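Local coordinates for MPN domain-containing protein (Archaeoglobus fulgidus, PDB 1OI0), which binds zinc through a JAB1/MPN domain and probably acts as a metallopeptidase, at residues 26-31 / 67-72; 8-13 / 38-43; 94-99 / 107-112; 3-8 / 33-38. All blocks are in the same frame, centred on the assembly; numbering follows the deposited sequence.

Interaction 1. Residues 26-31 / 67-72. With ZN (zinc ion), chain E; 144 (tris-hydroxymethyl-methyl-ammonium), chain F.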
loop_
_atom_site.group_PDB
_atom_site.type_symbol
_atom_site.label_atom_id
_atom_site.label_comp_id
_atom_site.label_asym_id
_atom_site.label_seq_id
_atom_site.Cartn_x
_atom_site.Cartn_y
_atom_site.Cartn_z
ATOM N N PHE A 26 -4.194 -0.994 9.278
ATOM C CA PHE A 26 -2.745 -1.023 9.238
ATOM C C PHE A 26 -2.349 0.076 8.263
ATOM O O PHE A 26 -3.075 0.360 7.308
ATOM C CB PHE A 26 -2.278 -2.382 8.698
ATOM C CG PHE A 26 -0.878 -2.379 8.138
ATOM C CD1 PHE A 26 0.227 -2.435 8.982
ATOM C CD2 PHE A 26 -0.668 -2.325 6.762
ATOM C CE1 PHE A 26 1.521 -2.439 8.465
ATOM C CE2 PHE A 26 0.623 -2.328 6.233
ATOM C CZ PHE A 26 1.718 -2.385 7.085
ATOM N N ILE A 27 -1.224 0.724 8.522
ATOM C CA ILE A 27 -0.741 1.742 7.604
ATOM C C ILE A 27 0.772 1.803 7.710
ATOM O O ILE A 27 1.342 1.611 8.785
ATOM C CB ILE A 27 -1.351 3.143 7.894
ATOM C CG1 ILE A 27 -0.954 4.123 6.779
ATOM C CG2 ILE A 27 -0.884 3.648 9.244
ATOM C CD1 ILE A 27 -1.724 5.448 6.804
ATOM N N ALA A 28 1.417 2.048 6.578
ATOM C CA ALA A 28 2.865 2.146 6.521
ATOM C C ALA A 28 3.255 2.884 5.251
ATOM O O ALA A 28 2.420 3.129 4.382
ATOM C CB ALA A 28 3.487 0.756 6.523
ATOM N N LEU A 29 4.527 3.253 5.158
ATOM C CA LEU A 29 5.024 3.932 3.974
ATOM C C LEU A 29 5.721 2.890 3.114
ATOM O O LEU A 29 6.457 2.047 3.623
ATOM C CB LEU A 29 6.019 5.028 4.352
ATOM C CG LEU A 29 5.510 6.106 5.307
ATOM C CD1 LEU A 29 6.622 7.123 5.561
ATOM C CD2 LEU A 29 4.282 6.779 4.720
ATOM N N LEU A 30 5.468 2.943 1.815
ATOM C CA LEU A 30 6.082 2.018 0.874
ATOM C C LEU A 30 7.474 2.551 0.546
ATOM O O LEU A 30 7.634 3.732 0.238
ATOM C CB LEU A 30 5.227 1.931 -0.387
ATOM C CG LEU A 30 3.820 1.350 -0.195
ATOM C CD1 LEU A 30 2.977 1.591 -1.436
ATOM C CD2 LEU A 30 3.930 -0.137 0.108
ATOM N N SER A 31 8.484 1.693 0.625
ATOM C CA SER A 31 9.844 2.134 0.344
ATOM C C SER A 31 10.671 1.109 -0.419
ATOM O O SER A 31 10.218 -0.000 -0.697
ATOM C CB SER A 31 10.561 2.505 1.647
ATOM O OG SER A 31 10.687 1.382 2.505
ATOM N N GLY A 67 5.238 5.945 -1.366
ATOM C CA GLY A 67 3.901 6.344 -0.989
ATOM C C GLY A 67 3.434 5.659 0.275
ATOM O O GLY A 67 4.218 5.434 1.197
ATOM N N THR A 68 2.153 5.313 0.311
ATOM C CA THR A 68 1.590 4.672 1.489
ATOM C C THR A 68 0.788 3.434 1.155
ATOM O O THR A 68 0.399 3.206 0.014
ATOM C CB THR A 68 0.628 5.613 2.240
ATOM O OG1 THR A 68 -0.551 5.815 1.449
ATOM C CG2 THR A 68 1.290 6.952 2.519
ATOM N N VAL A 69 0.549 2.633 2.184
ATOM C CA VAL A 69 -0.262 1.442 2.058
ATOM C C VAL A 69 -1.066 1.356 3.346
ATOM O O VAL A 69 -0.528 1.557 4.428
ATOM C CB VAL A 69 0.591 0.154 1.883
ATOM C CG1 VAL A 69 1.621 0.037 2.988
ATOM C CG2 VAL A 69 -0.326 -1.067 1.881
ATOM N N HIS A 70 -2.367 1.120 3.223
ATOM C CA HIS A 70 -3.194 0.966 4.411
ATOM C C HIS A 70 -4.279 -0.050 4.125
ATOM O O HIS A 70 -4.584 -0.338 2.965
ATOM C CB HIS A 70 -3.786 2.310 4.896
ATOM C CG HIS A 70 -4.928 2.832 4.081
ATOM N ND1 HIS A 70 -4.761 3.480 2.876
ATOM C CD2 HIS A 70 -6.256 2.876 4.349
ATOM C CE1 HIS A 70 -5.932 3.905 2.440
ATOM N NE2 HIS A 70 -6.856 3.552 3.316
ATOM N N SER A 71 -4.837 -0.622 5.184
ATOM C CA SER A 71 -5.868 -1.634 5.022
ATOM C C SER A 71 -7.268 -1.176 5.418
ATOM O O SER A 71 -7.441 -0.231 6.191
ATOM C CB SER A 71 -5.503 -2.886 5.831
ATOM O OG SER A 71 -5.524 -2.625 7.223
ATOM N N HIS A 72 -8.260 -1.863 4.855
ATOM C CA HIS A 72 -9.669 -1.616 5.133
ATOM C C HIS A 72 -10.232 -2.898 5.733
ATOM O O HIS A 72 -10.094 -3.974 5.151
ATOM C CB HIS A 72 -10.434 -1.308 3.846
ATOM C CG HIS A 72 -10.204 0.069 3.312
ATOM N ND1 HIS A 72 -10.720 0.488 2.105
ATOM C CD2 HIS A 72 -9.535 1.129 3.823
ATOM C CE1 HIS A 72 -10.379 1.745 1.895
ATOM N NE2 HIS A 72 -9.660 2.157 2.922
HETATM ZN ZN ZN E . -9.004 4.074 3.286
HETATM C C1 144 F . -11.490 4.831 3.630
HETATM N N 144 F . -11.594 4.871 5.084
HETATM C C2 144 F . -10.231 5.117 5.655
HETATM O O2 144 F . -9.035 4.502 5.526
HETATM C C3 144 F . -12.228 3.549 5.489
HETATM O O3 144 F . -12.412 3.403 6.909
HETATM C C4 144 F . -12.444 6.047 5.377
HETATM O O4 144 F . -12.288 7.536 4.826
#

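Interaction 2. Residues 8-13 / 38-43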
loop_
_atom_site.group_PDB
_atom_site.type_symbol
_atom_site.label_atom_id
_atom_site.label_comp_id
_atom_site.label_asym_id
_atom_site.label_seq_id
_atom_site.Cartn_x
_atom_site.Cartn_y
_atom_site.Cartn_z
ATOM N N ARG A 8 6.723 -9.700 -4.462
ATOM C CA ARG A 8 5.680 -10.572 -3.941
ATOM C C ARG A 8 5.887 -10.706 -2.438
ATOM O O ARG A 8 4.935 -10.880 -1.680
ATOM C CB ARG A 8 5.755 -11.952 -4.601
ATOM C CG ARG A 8 4.789 -12.972 -4.018
ATOM C CD ARG A 8 3.340 -12.575 -4.254
ATOM N NE ARG A 8 3.012 -12.522 -5.676
ATOM C CZ ARG A 8 1.813 -12.208 -6.156
ATOM N NH1 ARG A 8 0.819 -11.915 -5.329
ATOM N NH2 ARG A 8 1.606 -12.183 -7.466
ATOM N N GLY A 9 7.145 -10.615 -2.018
ATOM C CA GLY A 9 7.469 -10.726 -0.608
ATOM C C GLY A 9 6.878 -9.593 0.204
ATOM O O GLY A 9 6.425 -9.803 1.329
ATOM N N LEU A 10 6.886 -8.389 -0.359
ATOM C CA LEU A 10 6.336 -7.234 0.341
ATOM C C LEU A 10 4.816 -7.323 0.401
ATOM O O LEU A 10 4.212 -6.952 1.409
ATOM C CB LEU A 10 6.748 -5.931 -0.349
ATOM C CG LEU A 10 6.350 -4.666 0.419
ATOM C CD1 LEU A 10 7.073 -4.658 1.756
ATOM C CD2 LEU A 10 6.702 -3.415 -0.381
ATOM N N LEU A 11 4.197 -7.805 -0.674
ATOM C CA LEU A 11 2.744 -7.947 -0.705
ATOM C C LEU A 11 2.304 -8.923 0.378
ATOM O O LEU A 11 1.313 -8.692 1.077
ATOM C CB LEU A 11 2.274 -8.453 -2.069
ATOM C CG LEU A 11 2.090 -7.418 -3.180
ATOM C CD1 LEU A 11 1.669 -8.120 -4.462
ATOM C CD2 LEU A 11 1.038 -6.398 -2.764
ATOM N N LYS A 12 3.047 -10.018 0.515
ATOM C CA LYS A 12 2.726 -11.015 1.524
ATOM C C LYS A 12 2.853 -10.380 2.903
ATOM O O LYS A 12 1.993 -10.562 3.761
ATOM C CB LYS A 12 3.668 -12.218 1.416
ATOM C CG LYS A 12 3.359 -13.317 2.418
ATOM C CD LYS A 12 4.327 -14.483 2.300
ATOM C CE LYS A 12 3.991 -15.569 3.314
ATOM N NZ LYS A 12 4.970 -16.691 3.273
ATOM N N THR A 13 3.930 -9.629 3.108
ATOM C CA THR A 13 4.167 -8.957 4.379
ATOM C C THR A 13 3.021 -7.997 4.685
ATOM O O THR A 13 2.504 -7.961 5.803
ATOM C CB THR A 13 5.488 -8.164 4.340
ATOM O OG1 THR A 13 6.579 -9.073 4.143
ATOM C CG2 THR A 13 5.701 -7.399 5.639
ATOM N N ASP A 38 9.907 -2.784 -1.959
ATOM C CA ASP A 38 10.267 -4.025 -1.285
ATOM C C ASP A 38 10.581 -3.831 0.193
ATOM O O ASP A 38 11.080 -4.744 0.851
ATOM C CB ASP A 38 11.467 -4.673 -1.979
ATOM C CG ASP A 38 12.638 -3.723 -2.121
ATOM O OD1 ASP A 38 13.016 -3.086 -1.117
ATOM O OD2 ASP A 38 13.187 -3.616 -3.237
ATOM N N GLU A 39 10.288 -2.640 0.703
ATOM C CA GLU A 39 10.538 -2.318 2.103
ATOM C C GLU A 39 9.374 -1.512 2.664
ATOM O O GLU A 39 8.624 -0.891 1.917
ATOM C CB GLU A 39 11.826 -1.504 2.233
ATOM C CG GLU A 39 13.093 -2.267 1.892
ATOM C CD GLU A 39 13.523 -3.203 3.002
ATOM O OE1 GLU A 39 12.733 -4.098 3.373
ATOM O OE2 GLU A 39 14.654 -3.042 3.506
ATOM N N LEU A 40 9.230 -1.526 3.984
ATOM C CA LEU A 40 8.162 -0.781 4.629
ATOM C C LEU A 40 8.677 0.069 5.774
ATOM O O LEU A 40 9.541 -0.357 6.541
ATOM C CB LEU A 40 7.093 -1.727 5.188
ATOM C CG LEU A 40 6.196 -2.506 4.227
ATOM C CD1 LEU A 40 5.234 -3.369 5.033
ATOM C CD2 LEU A 40 5.431 -1.547 3.334
ATOM N N ILE A 41 8.147 1.282 5.868
ATOM C CA ILE A 41 8.482 2.186 6.955
ATOM C C ILE A 41 7.239 2.064 7.825
ATOM O O ILE A 41 6.188 2.612 7.496
ATOM C CB ILE A 41 8.629 3.646 6.473
ATOM C CG1 ILE A 41 9.807 3.758 5.501
ATOM C CG2 ILE A 41 8.835 4.568 7.671
ATOM C CD1 ILE A 41 9.994 5.142 4.919
ATOM N N PHE A 42 7.343 1.315 8.914
ATOM C CA PHE A 42 6.191 1.119 9.783
ATOM C C PHE A 42 5.755 2.370 10.532
ATOM O O PHE A 42 6.578 3.188 10.943
ATOM C CB PHE A 42 6.464 -0.026 10.754
ATOM C CG PHE A 42 6.675 -1.346 10.067
ATOM C CD1 PHE A 42 7.908 -1.668 9.510
ATOM C CD2 PHE A 42 5.624 -2.245 9.938
ATOM C CE1 PHE A 42 8.091 -2.868 8.831
ATOM C CE2 PHE A 42 5.795 -3.449 9.260
ATOM C CZ PHE A 42 7.030 -3.761 8.705
ATOM N N LEU A 43 4.443 2.507 10.691
ATOM C CA LEU A 43 3.853 3.649 11.378
ATOM C C LEU A 43 3.003 3.182 12.561
ATOM O O LEU A 43 2.359 2.136 12.504
ATOM C CB LEU A 43 2.995 4.452 10.400
ATOM C CG LEU A 43 3.749 5.040 9.207
ATOM C CD1 LEU A 43 2.765 5.703 8.253
ATOM C CD2 LEU A 43 4.787 6.046 9.708
#

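Interaction 3. Residues 94-99 / 107-112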
loop_
_atom_site.group_PDB
_atom_site.type_symbol
_atom_site.label_atom_id
_atom_site.label_comp_id
_atom_site.label_asym_id
_atom_site.label_seq_id
_atom_site.Cartn_x
_atom_site.Cartn_y
_atom_site.Cartn_z
ATOM N N HIS A 94 -0.069 4.646 -3.868
ATOM C CA HIS A 94 -0.776 4.314 -2.643
ATOM C C HIS A 94 -1.599 3.048 -2.785
ATOM O O HIS A 94 -2.513 2.966 -3.601
ATOM C CB HIS A 94 -1.658 5.493 -2.227
ATOM C CG HIS A 94 -0.892 6.762 -2.022
ATOM N ND1 HIS A 94 -0.634 7.650 -3.047
ATOM C CD2 HIS A 94 -0.266 7.258 -0.929
ATOM C CE1 HIS A 94 0.116 8.636 -2.592
ATOM N NE2 HIS A 94 0.354 8.423 -1.311
ATOM N N ILE A 95 -1.257 2.052 -1.974
ATOM C CA ILE A 95 -1.948 0.774 -2.005
ATOM C C ILE A 95 -2.997 0.648 -0.907
ATOM O O ILE A 95 -2.810 1.132 0.204
ATOM C CB ILE A 95 -0.949 -0.390 -1.829
ATOM C CG1 ILE A 95 0.041 -0.404 -2.994
ATOM C CG2 ILE A 95 -1.696 -1.719 -1.710
ATOM C CD1 ILE A 95 1.167 -1.403 -2.815
ATOM N N ILE A 96 -4.111 0.022 -1.249
ATOM C CA ILE A 96 -5.157 -0.250 -0.270
ATOM C C ILE A 96 -5.385 -1.752 -0.322
ATOM O O ILE A 96 -5.562 -2.320 -1.403
ATOM C CB ILE A 96 -6.504 0.434 -0.604
ATOM C CG1 ILE A 96 -6.367 1.955 -0.516
ATOM C CG2 ILE A 96 -7.586 -0.050 0.373
ATOM C CD1 ILE A 96 -7.663 2.690 -0.782
ATOM N N VAL A 97 -5.342 -2.402 0.836
ATOM C CA VAL A 97 -5.605 -3.832 0.903
ATOM C C VAL A 97 -6.897 -3.904 1.699
ATOM O O VAL A 97 -7.176 -3.023 2.509
ATOM C CB VAL A 97 -4.464 -4.618 1.610
ATOM C CG1 VAL A 97 -3.160 -4.416 0.857
ATOM C CG2 VAL A 97 -4.320 -4.174 3.044
ATOM N N CYS A 98 -7.689 -4.943 1.473
ATOM C CA CYS A 98 -8.972 -5.041 2.152
ATOM C C CYS A 98 -9.312 -6.464 2.565
ATOM O O CYS A 98 -8.753 -7.429 2.047
ATOM C CB CYS A 98 -10.058 -4.498 1.214
ATOM S SG CYS A 98 -9.922 -5.210 -0.466
ATOM N N TYR A 99 -10.237 -6.576 3.511
ATOM C CA TYR A 99 -10.699 -7.869 3.995
ATOM C C TYR A 99 -11.190 -8.659 2.777
ATOM O O TYR A 99 -11.799 -8.090 1.874
ATOM C CB TYR A 99 -11.857 -7.651 4.967
ATOM C CG TYR A 99 -12.355 -8.915 5.615
ATOM C CD1 TYR A 99 -11.674 -9.482 6.690
ATOM C CD2 TYR A 99 -13.486 -9.569 5.126
ATOM C CE1 TYR A 99 -12.101 -10.666 7.263
ATOM C CE2 TYR A 99 -13.924 -10.763 5.690
ATOM C CZ TYR A 99 -13.224 -11.304 6.758
ATOM O OH TYR A 99 -13.628 -12.495 7.310
ATOM N N LYS A 107 -5.217 -3.077 -4.255
ATOM C CA LYS A 107 -5.263 -2.210 -5.430
ATOM C C LYS A 107 -4.319 -1.036 -5.190
ATOM O O LYS A 107 -4.104 -0.630 -4.049
ATOM C CB LYS A 107 -6.687 -1.695 -5.675
ATOM C CG LYS A 107 -7.700 -2.787 -5.961
ATOM C CD LYS A 107 -9.070 -2.205 -6.254
ATOM C CE LYS A 107 -10.089 -3.302 -6.509
ATOM N NZ LYS A 107 -9.684 -4.175 -7.645
ATOM N N CYS A 108 -3.741 -0.500 -6.261
ATOM C CA CYS A 108 -2.826 0.627 -6.139
ATOM C C CYS A 108 -3.394 1.844 -6.860
ATOM O O CYS A 108 -4.058 1.716 -7.891
ATOM C CB CYS A 108 -1.454 0.268 -6.727
ATOM S SG CYS A 108 -0.141 1.466 -6.375
ATOM N N TYR A 109 -3.129 3.021 -6.303
ATOM C CA TYR A 109 -3.607 4.280 -6.864
ATOM C C TYR A 109 -2.477 5.302 -6.918
ATOM O O TYR A 109 -1.479 5.172 -6.211
ATOM C CB TYR A 109 -4.751 4.842 -6.006
ATOM C CG TYR A 109 -5.878 3.864 -5.775
ATOM C CD1 TYR A 109 -5.832 2.946 -4.722
ATOM C CD2 TYR A 109 -6.967 3.814 -6.645
ATOM C CE1 TYR A 109 -6.841 2.006 -4.548
ATOM C CE2 TYR A 109 -7.976 2.876 -6.484
ATOM C CZ TYR A 109 -7.907 1.973 -5.431
ATOM O OH TYR A 109 -8.902 1.040 -5.269
ATOM N N ASN A 110 -2.630 6.315 -7.767
ATOM C CA ASN A 110 -1.617 7.356 -7.872
ATOM C C ASN A 110 -1.933 8.479 -6.884
ATOM O O ASN A 110 -2.886 8.379 -6.107
ATOM C CB ASN A 110 -1.542 7.912 -9.303
ATOM C CG ASN A 110 -2.890 8.347 -9.835
ATOM O OD1 ASN A 110 -3.717 8.884 -9.103
ATOM N ND2 ASN A 110 -3.114 8.134 -11.130
ATOM N N ARG A 111 -1.137 9.543 -6.912
ATOM C CA ARG A 111 -1.329 10.665 -5.996
ATOM C C ARG A 111 -2.689 11.336 -6.163
ATOM O O ARG A 111 -3.114 12.112 -5.304
ATOM C CB ARG A 111 -0.204 11.691 -6.192
ATOM C CG ARG A 111 -0.246 12.880 -5.242
ATOM C CD ARG A 111 0.977 13.765 -5.429
ATOM N NE ARG A 111 0.892 15.004 -4.659
ATOM C CZ ARG A 111 0.032 15.988 -4.915
ATOM N NH1 ARG A 111 -0.819 15.885 -5.926
ATOM N NH2 ARG A 111 0.026 17.077 -4.160
ATOM N N LYS A 112 -3.378 11.024 -7.258
ATOM C CA LYS A 112 -4.683 11.615 -7.538
ATOM C C LYS A 112 -5.871 10.681 -7.304
ATOM O O LYS A 112 -7.017 11.051 -7.565
ATOM C CB LYS A 112 -4.710 12.144 -8.976
ATOM C CG LYS A 112 -3.703 13.260 -9.230
ATOM C CD LYS A 112 -3.736 13.739 -10.674
ATOM C CE LYS A 112 -3.310 12.641 -11.636
ATOM N NZ LYS A 112 -3.327 13.109 -13.050
#

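Interaction 4. Residues 3-8 / 33-38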
loop_
_atom_site.group_PDB
_atom_site.type_symbol
_atom_site.label_atom_id
_atom_site.label_comp_id
_atom_site.label_asym_id
_atom_site.label_seq_id
_atom_site.Cartn_x
_atom_site.Cartn_y
_atom_site.Cartn_z
ATOM N N SER A 3 6.690 0.376 -15.266
ATOM C CA SER A 3 5.778 0.961 -14.290
ATOM C C SER A 3 6.407 0.628 -12.951
ATOM O O SER A 3 7.418 -0.084 -12.893
ATOM C CB SER A 3 4.389 0.320 -14.362
ATOM O OG SER A 3 4.382 -0.958 -13.737
ATOM N N MET A 4 5.831 1.146 -11.873
ATOM C CA MET A 4 6.361 0.835 -10.558
ATOM C C MET A 4 6.144 -0.657 -10.349
ATOM O O MET A 4 5.236 -1.257 -10.939
ATOM C CB MET A 4 5.633 1.639 -9.477
ATOM C CG MET A 4 6.058 1.306 -8.052
ATOM S SD MET A 4 7.844 1.381 -7.765
ATOM C CE MET A 4 8.120 3.128 -7.917
ATOM N N LYS A 5 6.992 -1.254 -9.523
ATOM C CA LYS A 5 6.910 -2.677 -9.248
ATOM C C LYS A 5 6.869 -2.907 -7.750
ATOM O O LYS A 5 7.253 -2.037 -6.969
ATOM C CB LYS A 5 8.125 -3.388 -9.843
ATOM C CG LYS A 5 8.270 -3.188 -11.344
ATOM C CD LYS A 5 9.624 -3.661 -11.849
ATOM C CE LYS A 5 9.733 -3.475 -13.357
ATOM N NZ LYS A 5 9.526 -2.049 -13.751
ATOM N N ILE A 6 6.392 -4.081 -7.358
ATOM C CA ILE A 6 6.325 -4.445 -5.952
ATOM C C ILE A 6 6.716 -5.908 -5.851
ATOM O O ILE A 6 6.318 -6.721 -6.685
ATOM C CB ILE A 6 4.904 -4.232 -5.365
ATOM C CG1 ILE A 6 4.922 -4.541 -3.866
ATOM C CG2 ILE A 6 3.883 -5.107 -6.094
ATOM C CD1 ILE A 6 3.646 -4.145 -3.143
ATOM N N SER A 7 7.515 -6.243 -4.845
ATOM C CA SER A 7 7.943 -7.618 -4.670
ATOM C C SER A 7 6.804 -8.434 -4.076
ATOM O O SER A 7 6.003 -7.922 -3.293
ATOM C CB SER A 7 9.163 -7.686 -3.749
ATOM O OG SER A 7 8.821 -7.344 -2.416
ATOM N N ARG A 8 6.723 -9.700 -4.462
ATOM C CA ARG A 8 5.680 -10.572 -3.941
ATOM C C ARG A 8 5.887 -10.706 -2.438
ATOM O O ARG A 8 4.935 -10.880 -1.680
ATOM C CB ARG A 8 5.755 -11.952 -4.601
ATOM C CG ARG A 8 4.789 -12.972 -4.018
ATOM C CD ARG A 8 3.340 -12.575 -4.254
ATOM N NE ARG A 8 3.012 -12.522 -5.676
ATOM C CZ ARG A 8 1.813 -12.208 -6.156
ATOM N NH1 ARG A 8 0.819 -11.915 -5.329
ATOM N NH2 ARG A 8 1.606 -12.183 -7.466
ATOM N N SER A 33 14.471 0.803 -3.230
ATOM C CA SER A 33 15.342 1.508 -4.162
ATOM C C SER A 33 14.948 1.217 -5.602
ATOM O O SER A 33 14.040 0.427 -5.864
ATOM C CB SER A 33 16.802 1.107 -3.942
ATOM O OG SER A 33 17.284 1.595 -2.703
ATOM N N LYS A 34 15.636 1.867 -6.532
ATOM C CA LYS A 34 15.376 1.684 -7.952
ATOM C C LYS A 34 13.900 1.912 -8.278
ATOM O O LYS A 34 13.368 3.000 -8.056
ATOM C CB LYS A 34 15.801 0.276 -8.381
ATOM C CG LYS A 34 15.817 0.055 -9.885
ATOM C CD LYS A 34 16.232 -1.367 -10.225
ATOM C CE LYS A 34 16.269 -1.589 -11.730
ATOM N NZ LYS A 34 16.661 -2.985 -12.070
ATOM N N ASP A 35 13.240 0.883 -8.798
ATOM C CA ASP A 35 11.834 0.991 -9.165
ATOM C C ASP A 35 11.015 -0.154 -8.587
ATOM O O ASP A 35 10.021 -0.577 -9.178
ATOM C CB ASP A 35 11.698 0.997 -10.689
ATOM C CG ASP A 35 12.077 -0.334 -11.308
ATOM O OD1 ASP A 35 13.122 -0.896 -10.914
ATOM O OD2 ASP A 35 11.335 -0.815 -12.190
ATOM N N VAL A 36 11.430 -0.655 -7.429
ATOM C CA VAL A 36 10.720 -1.756 -6.793
ATOM C C VAL A 36 10.393 -1.491 -5.326
ATOM O O VAL A 36 11.270 -1.147 -4.532
ATOM C CB VAL A 36 11.539 -3.070 -6.875
ATOM C CG1 VAL A 36 10.781 -4.201 -6.195
ATOM C CG2 VAL A 36 11.815 -3.422 -8.328
ATOM N N MET A 37 9.119 -1.641 -4.981
ATOM C CA MET A 37 8.676 -1.466 -3.603
ATOM C C MET A 37 9.007 -2.795 -2.935
ATOM O O MET A 37 8.453 -3.825 -3.309
ATOM C CB MET A 37 7.158 -1.253 -3.531
ATOM C CG MET A 37 6.601 -0.131 -4.392
ATOM S SD MET A 37 4.782 -0.130 -4.408
ATOM C CE MET A 37 4.450 1.580 -4.741
ATOM N N ASP A 38 9.907 -2.784 -1.959
ATOM C CA ASP A 38 10.267 -4.025 -1.285
ATOM C C ASP A 38 10.581 -3.831 0.193
ATOM O O ASP A 38 11.080 -4.744 0.851
ATOM C CB ASP A 38 11.467 -4.673 -1.979
ATOM C CG ASP A 38 12.638 -3.723 -2.121
ATOM O OD1 ASP A 38 13.016 -3.086 -1.117
ATOM O OD2 ASP A 38 13.187 -3.616 -3.237
HETATM O O HOH W 1 10.859 -7.690 -0.833
#

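Interaction 1. Residues 26-31 / 67-72
L30 lies against V69 on the inner face of two antiparallel strands, their side chains meeting at about a right angle. L30 CD2 touches V69 CG1 at 3.7 Å, while L30 CD1 comes to 3.4 Å from T68 O. V69 CG1 sits between its own backbone N and carbonyl carbon (chi1 53°), and there it also meets A28 CB and the CE2 corner of the F26 ring, each at the outer limit of contact. Helix 8-21 covers this face, with A17 and A21 on F26 and I14 on V69. On the other face I27 and H70 pack more sparingly, I27 CG1 reaching H70 CB at 3.9 Å, and L29 CD2 meets T68 CG2.

The backbones pair in regular antiparallel fashion: A28 and V69 exchange two hydrogen bonds, and L30 N donates to G67 O. At the far end F26 and S71 close the ladder differently. S71 N donates to F26 O, while F26 N turns to the side-chain oxygen S71 OG at 2.9 Å, with an N-H...O angle of 149°.

The end of strand 64-72 carries the metal ligands, H70 inside the pairing with I27 and H72 just beyond it. H70 NE2 and H72 NE2 bind the zinc ion at 2.2 and 2.1 Å, O2 of the bound tris-hydroxymethyl-methyl-ammonium coordinates at 2.3 Å, and both carboxylate oxygens of D83 complete the set. A strand with V69 packed on its inner face thus bears the zinc histidines of the JAB1/MPN site at its end, and its pairing with 26-31 probably helps fix the backbone from which H70 reaches the metal.

Interaction 2. Residues 8-13 / 38-43
With CG anti to the backbone N (chi1 -173°), L10 carries its branch point off the first turns of helix 8-21 toward strand 36-42, and chi2 (63°) then sets the methyls on the strand. L40 answers with CG anti to its own carbonyl carbon (chi1 -69°), which puts CG within reach of L10 CD1. L10 CD1 presses on L40 CG at 3.4 Å, tighter than a usual carbon contact, and the two side chains cross obliquely. The other methyl, L10 CD2, lies against the backbone where the strand bulges, 3.6 Å from D38 N; D38 and E39 both face S31 there, a classic beta bulge.

One turn along the helix, T13 CG2 grazes L40 CD1 at 4.1 Å. Its hydroxyl is turned to its own helix: OG1 donates to G9 O at 2.9 Å, sharing that oxygen with T13 N, which comes from the opposite face of the carbonyl plane. An alanine in place of L10 would probably open a gap over L40 and uncover the backbone of the bulge, since both methyls would be gone.

The helix therefore meets this part of the sheet through aliphatic contact, while the polar T13 hydroxyl is satisfied within the helix itself.

Interaction 3. Residues 94-99 / 107-112
Strands 93-98 and 106-110 form a beta hairpin in the mixed sheet of this JAB1/MPN domain, with strand 93-98 lying beside the zinc-bearing strand 64-72. H94 and Y109 form one hydrogen-bonded pair, each N donating to the other's O at 2.8 Å. I96 and K107 form the next, with I96 N meeting K107 O at 2.9 Å. Between them I95 and C108 make the non-hydrogen-bonded pair, and on their face I95 CG1 rests against C108 SG at 3.9 Å, with L118 touching both.

The other face carries H94, I96 and Y109. Y109 has CG anti to its carbonyl carbon (chi1 -53°), and its ring edge passes H94 O, CD1 coming to 3.5 Å. Further out, Y109 CE1 meets I96 CD1 at 3.9 Å, while the phenol OH is hydrogen-bonded to C77 O. A serine in place of Y109 would probably leave I96 CD1 without its aromatic neighbour and C77 O without the hydroxyl.

I96 also touches D83, H70 and H72, so the hairpin backs the metal site, and C98 ties the strand to C77 by a disulfide. Past the pairing, N110 OD1 accepts from K112 N in an Asx turn and from E114 N as well. The H94 ring uses NE2 to bond F90 O, while its buried ND1 has no hydrogen-bonding partner in the model and lies 3.9 Å from N110 O.

Interaction 4. Residues 3-8 / 33-38
M4 and M37 make the close-packed side of this short parallel pairing, their side chains crossing at about a right angle. M4 CG meets M37 CE at 3.7 Å. The M4 chain is bent at chi2 (52°), which brings SD to 3.3 Å from D35 O. I6 lies on the same face as M37, with CG1 against M37 CB at 4.0 Å. Y93 and F66 reach both methionines from strands 93-98 and 64-72, so this side belongs to the interior.

Backbone bonds hold the two strands together. K5 N donates to D35 O, M37 N to K5 O at 2.8 Å, and S7 N to M37 O at 3.0 Å.

The opposite face is more polar and partly exposed, with sparser carbon contact. V36 CG2 only brushes K5 CB, and beyond it K5 swings its amine round, bent at chi4, to D35. K5 NZ forms a salt bridge with D35 OD2 at 2.7 Å, meeting that oxygen nearly along its C-O bond, and it also donates to S3 O and to G1 O. At the other end S7 OG caps the helix that follows by accepting from L10 N, and a water 2.6 Å from S7 OG makes a weak bond to D38 O.

Sulfur and aliphatic groups thus fill the buried face. On the partly exposed one the lysine charge is probably balanced by D35, and a single amine gathers D35 OD2, S3 O and G1 O, tying the start of the chain to the loop before strand 36-42.

In the fold
Interactions 1 and 3 are both buried, interaction 1 at the middle of the sheet and interaction 3 toward one end, joined where strand 64-72 pairs with strand 93-98; interaction 1 holds two zinc ligands and interaction 3 backs them with I96. Interactions 2 and 4 lie further out and share strand 36-42: helix 8-21 packs on it in the first, strand 5-6 pairs with it in the second. Their chemistry follows their place. The two buried contacts combine antiparallel backbone ladders with apolar side chains, interaction 2 is a small aliphatic contact at the surface, and interaction 4 adds a salt bridge to parallel pairing. I95 of interaction 3 touches I6 and M37 of interaction 4 across the interior.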